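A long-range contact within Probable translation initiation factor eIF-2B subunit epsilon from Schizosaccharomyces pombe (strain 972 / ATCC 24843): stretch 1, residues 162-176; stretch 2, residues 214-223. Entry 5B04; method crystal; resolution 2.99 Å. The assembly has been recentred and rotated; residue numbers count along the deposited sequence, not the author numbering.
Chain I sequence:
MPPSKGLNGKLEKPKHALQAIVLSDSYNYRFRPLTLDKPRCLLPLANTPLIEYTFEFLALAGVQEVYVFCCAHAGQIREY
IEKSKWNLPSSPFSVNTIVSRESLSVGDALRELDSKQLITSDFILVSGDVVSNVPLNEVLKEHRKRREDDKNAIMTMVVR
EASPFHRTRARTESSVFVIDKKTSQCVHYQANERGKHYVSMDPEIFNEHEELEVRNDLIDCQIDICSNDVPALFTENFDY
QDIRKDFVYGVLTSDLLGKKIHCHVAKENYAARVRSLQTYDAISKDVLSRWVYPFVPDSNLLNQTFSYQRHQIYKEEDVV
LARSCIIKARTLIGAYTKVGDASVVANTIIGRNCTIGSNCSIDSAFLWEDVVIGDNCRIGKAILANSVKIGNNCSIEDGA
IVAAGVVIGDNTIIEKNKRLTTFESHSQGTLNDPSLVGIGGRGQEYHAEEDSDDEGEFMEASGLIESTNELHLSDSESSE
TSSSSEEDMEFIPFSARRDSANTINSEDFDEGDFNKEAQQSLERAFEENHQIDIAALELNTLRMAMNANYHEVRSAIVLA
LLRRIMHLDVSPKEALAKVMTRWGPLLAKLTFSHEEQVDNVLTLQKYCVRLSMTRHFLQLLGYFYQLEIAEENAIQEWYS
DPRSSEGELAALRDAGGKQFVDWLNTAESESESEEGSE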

ATOM      1  N   ALA I 162      -2.684  41.081 -25.498  1.00 66.43           N
ATOM      2  CA  ALA I 162      -1.940  41.508 -24.318  1.00 70.64           C
ATOM      3  C   ALA I 162      -2.785  42.396 -23.410  1.00 76.75           C
ATOM      4  O   ALA I 162      -4.014  42.366 -23.460  1.00 83.22           O
ATOM      5  N   SER I 163      -2.112  43.179 -22.573  1.00 76.92           N
ATOM      6  CA  SER I 163      -2.777  44.135 -21.696  1.00 74.74           C
ATOM      7  C   SER I 163      -2.447  45.554 -22.160  1.00 76.69           C
ATOM      8  O   SER I 163      -1.433  45.760 -22.827  1.00 75.19           O
ATOM      9  N   PRO I 164      -3.310  46.532 -21.825  1.00 71.90           N
ATOM     10  CA  PRO I 164      -3.107  47.930 -22.231  1.00 68.42           C
ATOM     11  C   PRO I 164      -1.717  48.468 -21.914  1.00 77.48           C
ATOM     12  O   PRO I 164      -1.081  49.079 -22.773  1.00 74.77           O
ATOM     13  N   PHE I 165      -1.256  48.236 -20.690  1.00 85.64           N
ATOM     14  CA  PHE I 165       0.016  48.781 -20.240  1.00 73.89           C
ATOM     15  C   PHE I 165       1.094  47.707 -20.191  1.00 64.71           C
ATOM     16  O   PHE I 165       2.022  47.783 -19.385  1.00 80.37           O
ATOM     17  N   HIS I 166       0.961  46.704 -21.054  1.00 62.02           N
ATOM     18  CA  HIS I 166       1.941  45.630 -21.139  1.00 61.73           C
ATOM     19  C   HIS I 166       3.306  46.199 -21.513  1.00 67.09           C
ATOM     20  O   HIS I 166       3.409  47.060 -22.387  1.00 82.95           O
ATOM     21  N   ARG I 167       4.347  45.714 -20.845  1.00 81.06           N
ATOM     22  CA  ARG I 167       5.692  46.260 -21.005  1.00 76.70           C
ATOM     23  C   ARG I 167       6.243  46.052 -22.413  1.00 80.75           C
ATOM     24  O   ARG I 167       7.172  46.743 -22.832  1.00 91.14           O
ATOM     25  N   THR I 168       5.668  45.099 -23.138  1.00 69.32           N
ATOM     26  CA  THR I 168       6.076  44.832 -24.512  1.00 66.94           C
ATOM     27  C   THR I 168       5.287  45.718 -25.474  1.00 70.95           C
ATOM     28  O   THR I 168       5.726  45.991 -26.591  1.00 68.52           O
ATOM     29  N   ARG I 169       4.121  46.171 -25.022  1.00 67.92           N
ATOM     30  CA  ARG I 169       3.257  47.023 -25.830  1.00 64.63           C
ATOM     31  C   ARG I 169       3.700  48.482 -25.756  1.00 72.96           C
ATOM     32  O   ARG I 169       3.188  49.254 -24.945  1.00 67.57           O
ATOM     33  N   ALA I 170       4.654  48.853 -26.606  1.00 76.80           N
ATOM     34  CA  ALA I 170       5.144  50.227 -26.651  1.00 68.11           C
ATOM     35  C   ALA I 170       4.189  51.115 -27.444  1.00 82.90           C
ATOM     36  O   ALA I 170       3.052  50.728 -27.707  1.00 86.45           O
ATOM     37  N   ARG I 171       4.653  52.300 -27.829  1.00 94.46           N
ATOM     38  CA  ARG I 171       3.781  53.289 -28.458  1.00 97.28           C
ATOM     39  C   ARG I 171       3.392  52.922 -29.890  1.00 81.30           C
ATOM     40  O   ARG I 171       2.247  53.128 -30.295  1.00 84.66           O
ATOM     41  N   THR I 172       4.340  52.389 -30.655  1.00 74.18           N
ATOM     42  CA  THR I 172       4.051  51.932 -32.012  1.00 79.23           C
ATOM     43  C   THR I 172       3.049  50.784 -31.971  1.00 70.23           C
ATOM     44  O   THR I 172       2.124  50.717 -32.784  1.00 69.58           O
ATOM     45  N   GLU I 173       3.230  49.892 -31.003  1.00 85.32           N
ATOM     46  CA  GLU I 173       2.365  48.730 -30.849  1.00 79.43           C
ATOM     47  C   GLU I 173       1.023  49.104 -30.223  1.00 71.27           C
ATOM     48  O   GLU I 173       0.042  48.372 -30.355  1.00 69.31           O
ATOM     49  N   SER I 174       0.984  50.246 -29.541  1.00 74.45           N
ATOM     50  CA  SER I 174      -0.243  50.712 -28.903  1.00 75.11           C
ATOM     51  C   SER I 174      -1.211  51.285 -29.932  1.00 78.12           C
ATOM     52  O   SER I 174      -1.041  52.411 -30.398  1.00 78.07           O
ATOM     53  N   SER I 175      -2.227  50.503 -30.279  1.00 79.77           N
ATOM     54  CA  SER I 175      -3.210  50.918 -31.271  1.00 74.48           C
ATOM     55  C   SER I 175      -4.593  50.368 -30.942  1.00 85.52           C
ATOM     56  O   SER I 175      -4.719  49.325 -30.300  1.00 90.88           O
ATOM     57  N   VAL I 176      -5.629  51.076 -31.382  1.00 77.03           N
ATOM     58  CA  VAL I 176      -6.999  50.614 -31.192  1.00 68.72           C
ATOM     59  C   VAL I 176      -7.512  49.905 -32.439  1.00 69.62           C
ATOM     60  O   VAL I 176      -7.545  50.484 -33.526  1.00 78.92           O
ATOM     61  N   VAL I 214     -14.050  46.323 -30.008  1.00 77.00           N
ATOM     62  CA  VAL I 214     -13.073  47.397 -29.886  1.00 71.15           C
ATOM     63  C   VAL I 214     -11.973  46.964 -28.927  1.00 75.87           C
ATOM     64  O   VAL I 214     -12.222  46.758 -27.739  1.00 78.72           O
ATOM     65  N   ARG I 215     -10.757  46.825 -29.443  1.00 66.54           N
ATOM     66  CA  ARG I 215      -9.680  46.225 -28.666  1.00 64.59           C
ATOM     67  C   ARG I 215      -8.474  47.144 -28.484  1.00 73.51           C
ATOM     68  O   ARG I 215      -7.783  47.483 -29.445  1.00 77.20           O
ATOM     69  N   ASN I 216      -8.233  47.539 -27.239  1.00 67.90           N
ATOM     70  CA  ASN I 216      -7.044  48.299 -26.880  1.00 66.60           C
ATOM     71  C   ASN I 216      -6.058  47.390 -26.150  1.00 70.13           C
ATOM     72  O   ASN I 216      -5.094  47.849 -25.536  1.00 68.31           O
ATOM     73  N   ASP I 217      -6.311  46.087 -26.228  1.00 69.48           N
ATOM     74  CA  ASP I 217      -5.486  45.101 -25.541  1.00 64.64           C
ATOM     75  C   ASP I 217      -4.527  44.398 -26.495  1.00 77.56           C
ATOM     76  O   ASP I 217      -3.841  43.454 -26.109  1.00 77.28           O
ATOM     77  N   LEU I 218      -4.479  44.859 -27.739  1.00 86.17           N
ATOM     78  CA  LEU I 218      -3.689  44.182 -28.760  1.00 78.62           C
ATOM     79  C   LEU I 218      -2.308  44.799 -28.955  1.00 67.79           C
ATOM     80  O   LEU I 218      -2.139  46.016 -28.880  1.00 70.78           O
ATOM     81  N   ILE I 219      -1.322  43.941 -29.200  1.00 62.77           N
ATOM     82  CA  ILE I 219       0.010  44.384 -29.587  1.00 69.03           C
ATOM     83  C   ILE I 219       0.144  44.330 -31.104  1.00 79.61           C
ATOM     84  O   ILE I 219       0.054  43.258 -31.706  1.00 77.91           O
ATOM     85  N   ASP I 220       0.348  45.489 -31.720  1.00 78.73           N
ATOM     86  CA  ASP I 220       0.513  45.557 -33.166  1.00 75.59           C
ATOM     87  C   ASP I 220       1.937  45.169 -33.546  1.00 71.43           C
ATOM     88  O   ASP I 220       2.838  46.007 -33.563  1.00 74.33           O
ATOM     89  N   CYS I 221       2.129  43.889 -33.846  1.00 67.82           N
ATOM     90  CA  CYS I 221       3.447  43.360 -34.176  1.00 66.43           C
ATOM     91  C   CYS I 221       3.945  43.887 -35.514  1.00 76.62           C
ATOM     92  O   CYS I 221       5.147  43.877 -35.783  1.00 74.64           O
ATOM     93  N   GLN I 222       3.009  44.342 -36.342  1.00 80.58           N
ATOM     94  CA  GLN I 222       3.297  44.797 -37.700  1.00 64.47           C
ATOM     95  C   GLN I 222       3.978  43.699 -38.513  1.00 58.62           C
ATOM     96  O   GLN I 222       4.836  43.968 -39.353  1.00 72.67           O
ATOM     97  N   ILE I 223       3.592  42.458 -38.233  1.00 55.34           N
ATOM     98  CA  ILE I 223       3.930  41.327 -39.085  1.00 67.11           C
ATOM     99  C   ILE I 223       2.732  41.070 -39.986  1.00 67.49           C
ATOM    100  O   ILE I 223       1.683  40.626 -39.523  1.00 74.31           O
TER

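Side-chain packing between residues 162-176 and 214-223, which together bury 748 Å², centres on Ile-219, Asn-216 and Ala-162. Ile-219 gives up the most surface, 100 Å². Its CA-to-CB bond points sideways, but the m, t rotamer carries the chain end nearer the first stretch, where Ile-219 CG1 lies 3.7 Å from Ala-162 CB and 3.7 Å from Arg-169 CB. Ile-219 CD1 reaches to 4.0 Å from Thr-168 CB, and Ile-219 CG2 to 3.9 Å from Glu-173 CG, so one side chain touches four residues of the first stretch. Ala-162, 64 Å² of it covered, adds a backbone tie, its N donating a hydrogen bond to Asp-217 O (2.7 Å). Arg-169, extended with chi1 to chi3 all t, runs past this apolar patch and delivers its guanidinium to the second stretch. Arg-169 NE donates an almost straight hydrogen bond to Leu-218 O (2.7 Å, 176°), which lies at the edge of the group, while Asn-216 O sits over one face. Asn-216, chi1 t, turns its amide end inward, and Asn-216 OD1 accepts a hydrogen bond from Arg-169 NH2 at 2.8 Å. Arg-169 NH1 also bonds Pro-164 O (3.3 Å), tying the guanidinium to its own loop. Val-176 CG1 meets Val-214 CG1 at 3.9 Å, both valines being t. The Asp-217 carboxylate pairs within its stretch, Asp-217 OD2 forming a salt bridge with Arg-215 NH2 (2.8 Å).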

ATOM      1  CB  ALA I 162      -0.669  42.234 -24.730  1.00 65.52           C
ATOM      2  CB  SER I 163      -2.351  43.915 -20.239  1.00 75.61           C
ATOM      3  OG  SER I 163      -0.957  44.093 -20.077  1.00 83.83           O
ATOM      4  CB  PRO I 164      -4.158  48.684 -21.413  1.00 75.12           C
ATOM      5  CG  PRO I 164      -5.229  47.704 -21.196  1.00 73.53           C
ATOM      6  CD  PRO I 164      -4.579  46.354 -21.097  1.00 83.12           C
ATOM      7  CB  PHE I 165      -0.145  49.431 -18.865  1.00 73.11           C
ATOM      8  CG  PHE I 165      -1.354  50.315 -18.757  1.00 78.74           C
ATOM      9  CD1 PHE I 165      -1.324  51.615 -19.232  1.00 82.38           C
ATOM     10  CD2 PHE I 165      -2.523  49.842 -18.182  1.00 72.99           C
ATOM     11  CE1 PHE I 165      -2.438  52.429 -19.136  1.00 86.09           C
ATOM     12  CE2 PHE I 165      -3.639  50.651 -18.084  1.00 82.50           C
ATOM     13  CZ  PHE I 165      -3.597  51.945 -18.560  1.00 78.26           C
ATOM     14  CB  HIS I 166       1.504  44.575 -22.157  1.00 64.41           C
ATOM     15  CG  HIS I 166       2.167  43.246 -21.972  1.00 63.04           C
ATOM     16  ND1 HIS I 166       3.516  43.052 -22.182  1.00 55.04           N
ATOM     17  CD2 HIS I 166       1.667  42.044 -21.600  1.00 67.99           C
ATOM     18  CE1 HIS I 166       3.818  41.788 -21.944  1.00 69.82           C
ATOM     19  NE2 HIS I 166       2.715  41.154 -21.590  1.00 71.56           N
ATOM     20  CB  ARG I 167       6.632  45.635 -19.972  1.00 83.96           C
ATOM     21  CG  ARG I 167       6.051  45.617 -18.568  1.00102.23           C
ATOM     22  CD  ARG I 167       7.054  46.091 -17.531  1.00109.52           C
ATOM     23  NE  ARG I 167       6.411  46.350 -16.245  1.00130.90           N
ATOM     24  CZ  ARG I 167       7.065  46.598 -15.115  1.00122.49           C
ATOM     25  NH1 ARG I 167       8.390  46.621 -15.105  1.00122.14           N
ATOM     26  NH2 ARG I 167       6.392  46.822 -13.995  1.00107.39           N
ATOM     27  CB  THR I 168       5.871  43.351 -24.884  1.00 57.05           C
ATOM     28  OG1 THR I 168       6.291  42.521 -23.795  1.00 69.01           O
ATOM     29  CG2 THR I 168       6.669  42.992 -26.129  1.00 61.24           C
ATOM     30  CB  ARG I 169       1.802  46.888 -25.374  1.00 62.82           C
ATOM     31  CG  ARG I 169       0.778  47.514 -26.311  1.00 70.30           C
ATOM     32  CD  ARG I 169      -0.637  47.244 -25.821  1.00 69.36           C
ATOM     33  NE  ARG I 169      -1.651  47.610 -26.808  1.00 72.85           N
ATOM     34  CZ  ARG I 169      -2.367  48.728 -26.769  1.00 72.79           C
ATOM     35  NH1 ARG I 169      -2.188  49.600 -25.787  1.00 69.65           N
ATOM     36  NH2 ARG I 169      -3.267  48.974 -27.712  1.00 75.76           N
ATOM     37  CB  ALA I 170       6.539  50.274 -27.248  1.00 70.48           C
ATOM     38  CB  ARG I 171       4.442  54.669 -28.437  1.00101.90           C
ATOM     39  CG  ARG I 171       3.526  55.794 -28.898  1.00113.08           C
ATOM     40  CD  ARG I 171       2.201  55.775 -28.147  1.00115.20           C
ATOM     41  NE  ARG I 171       2.310  56.336 -26.803  1.00109.67           N
ATOM     42  CZ  ARG I 171       1.307  56.392 -25.933  1.00117.65           C
ATOM     43  NH1 ARG I 171       0.113  55.916 -26.262  1.00119.65           N
ATOM     44  NH2 ARG I 171       1.496  56.923 -24.732  1.00122.02           N
ATOM     45  CB  THR I 172       5.332  51.480 -32.747  1.00 89.96           C
ATOM     46  OG1 THR I 172       6.114  52.628 -33.101  1.00 83.05           O
ATOM     47  CG2 THR I 172       4.991  50.705 -34.014  1.00 73.71           C
ATOM     48  CB  GLU I 173       3.059  47.656 -30.004  1.00 66.26           C
ATOM     49  CG  GLU I 173       4.263  46.998 -30.673  1.00 69.89           C
ATOM     50  CD  GLU I 173       5.482  47.900 -30.724  1.00 80.67           C
ATOM     51  OE1 GLU I 173       5.512  48.905 -29.983  1.00 79.79           O
ATOM     52  OE2 GLU I 173       6.411  47.606 -31.506  1.00 78.78           O
ATOM     53  CB  SER I 174       0.068  51.764 -27.835  1.00 82.95           C
ATOM     54  OG  SER I 174      -1.114  52.184 -27.175  1.00 85.11           O
ATOM     55  CB  SER I 175      -2.786  50.457 -32.668  1.00 81.72           C
ATOM     56  OG  SER I 175      -1.468  50.879 -32.973  1.00 93.05           O
ATOM     57  CB  VAL I 176      -7.954  51.772 -30.847  1.00 73.89           C
ATOM     58  CG1 VAL I 176      -9.391  51.274 -30.791  1.00 59.49           C
ATOM     59  CG2 VAL I 176      -7.561  52.410 -29.528  1.00 64.73           C
ATOM     60  CB  VAL I 214     -13.713  48.702 -29.384  1.00 61.28           C
ATOM     61  CG1 VAL I 214     -12.665  49.797 -29.276  1.00 63.44           C
ATOM     62  CG2 VAL I 214     -14.843  49.125 -30.307  1.00 66.89           C
ATOM     63  CB  ARG I 215      -9.238  44.915 -29.319  1.00 62.32           C
ATOM     64  CG  ARG I 215     -10.376  43.939 -29.557  1.00 68.35           C
ATOM     65  CD  ARG I 215      -9.867  42.546 -29.881  1.00 79.09           C
ATOM     66  NE  ARG I 215      -9.185  41.941 -28.741  1.00 72.73           N
ATOM     67  CZ  ARG I 215      -8.819  40.665 -28.682  1.00 75.83           C
ATOM     68  NH1 ARG I 215      -9.072  39.852 -29.700  1.00 78.76           N
ATOM     69  NH2 ARG I 215      -8.203  40.199 -27.604  1.00 73.71           N
ATOM     70  CB  ASN I 216      -7.418  49.507 -26.016  1.00 62.47           C
ATOM     71  CG  ASN I 216      -6.266  50.479 -25.835  1.00 68.89           C
ATOM     72  OD1 ASN I 216      -5.300  50.465 -26.597  1.00 72.79           O
ATOM     73  ND2 ASN I 216      -6.362  51.326 -24.817  1.00 87.14           N
ATOM     74  CB  ASP I 217      -6.369  44.063 -24.844  1.00 73.72           C
ATOM     75  CG  ASP I 217      -7.224  43.277 -25.820  1.00 77.55           C
ATOM     76  OD1 ASP I 217      -7.882  43.905 -26.673  1.00 79.51           O
ATOM     77  OD2 ASP I 217      -7.230  42.030 -25.740  1.00 79.01           O
ATOM     78  CB  LEU I 218      -4.443  44.180 -30.091  1.00 68.84           C
ATOM     79  CG  LEU I 218      -5.766  43.415 -30.101  1.00 66.14           C
ATOM     80  CD1 LEU I 218      -6.375  43.408 -31.494  1.00 75.13           C
ATOM     81  CD2 LEU I 218      -5.563  41.997 -29.590  1.00 70.35           C
ATOM     82  CB  ILE I 219       1.116  43.526 -28.943  1.00 61.81           C
ATOM     83  CG1 ILE I 219       1.240  43.846 -27.453  1.00 72.70           C
ATOM     84  CG2 ILE I 219       2.448  43.763 -29.638  1.00 62.57           C
ATOM     85  CD1 ILE I 219       2.404  43.151 -26.774  1.00 68.53           C
ATOM     86  CB  ASP I 220       0.176  46.957 -33.683  1.00 83.89           C
ATOM     87  CG  ASP I 220       0.152  47.033 -35.197  1.00 76.61           C
ATOM     88  OD1 ASP I 220       0.168  45.969 -35.852  1.00 74.21           O
ATOM     89  OD2 ASP I 220       0.108  48.160 -35.736  1.00 79.65           O
ATOM     90  CB  CYS I 221       3.413  41.830 -34.203  1.00 67.17           C
ATOM     91  SG  CYS I 221       2.558  41.077 -32.802  1.00 82.27           S
ATOM     92  CB  GLN I 222       4.147  46.068 -37.681  1.00 59.65           C
ATOM     93  CG  GLN I 222       3.553  47.174 -36.824  1.00 78.62           C
ATOM     94  CD  GLN I 222       3.618  48.533 -37.491  1.00 80.71           C
ATOM     95  OE1 GLN I 222       4.262  48.699 -38.526  1.00 99.53           O
ATOM     96  NE2 GLN I 222       2.945  49.513 -36.899  1.00 74.29           N
ATOM     97  CB  ILE I 223       4.264  40.062 -38.273  1.00 78.34           C
ATOM     98  CG1 ILE I 223       5.491  40.301 -37.392  1.00 64.39           C
ATOM     99  CG2 ILE I 223       4.492  38.878 -39.201  1.00 69.01           C
ATOM    100  CD1 ILE I 223       5.937  39.077 -36.621  1.00 55.91           C
TER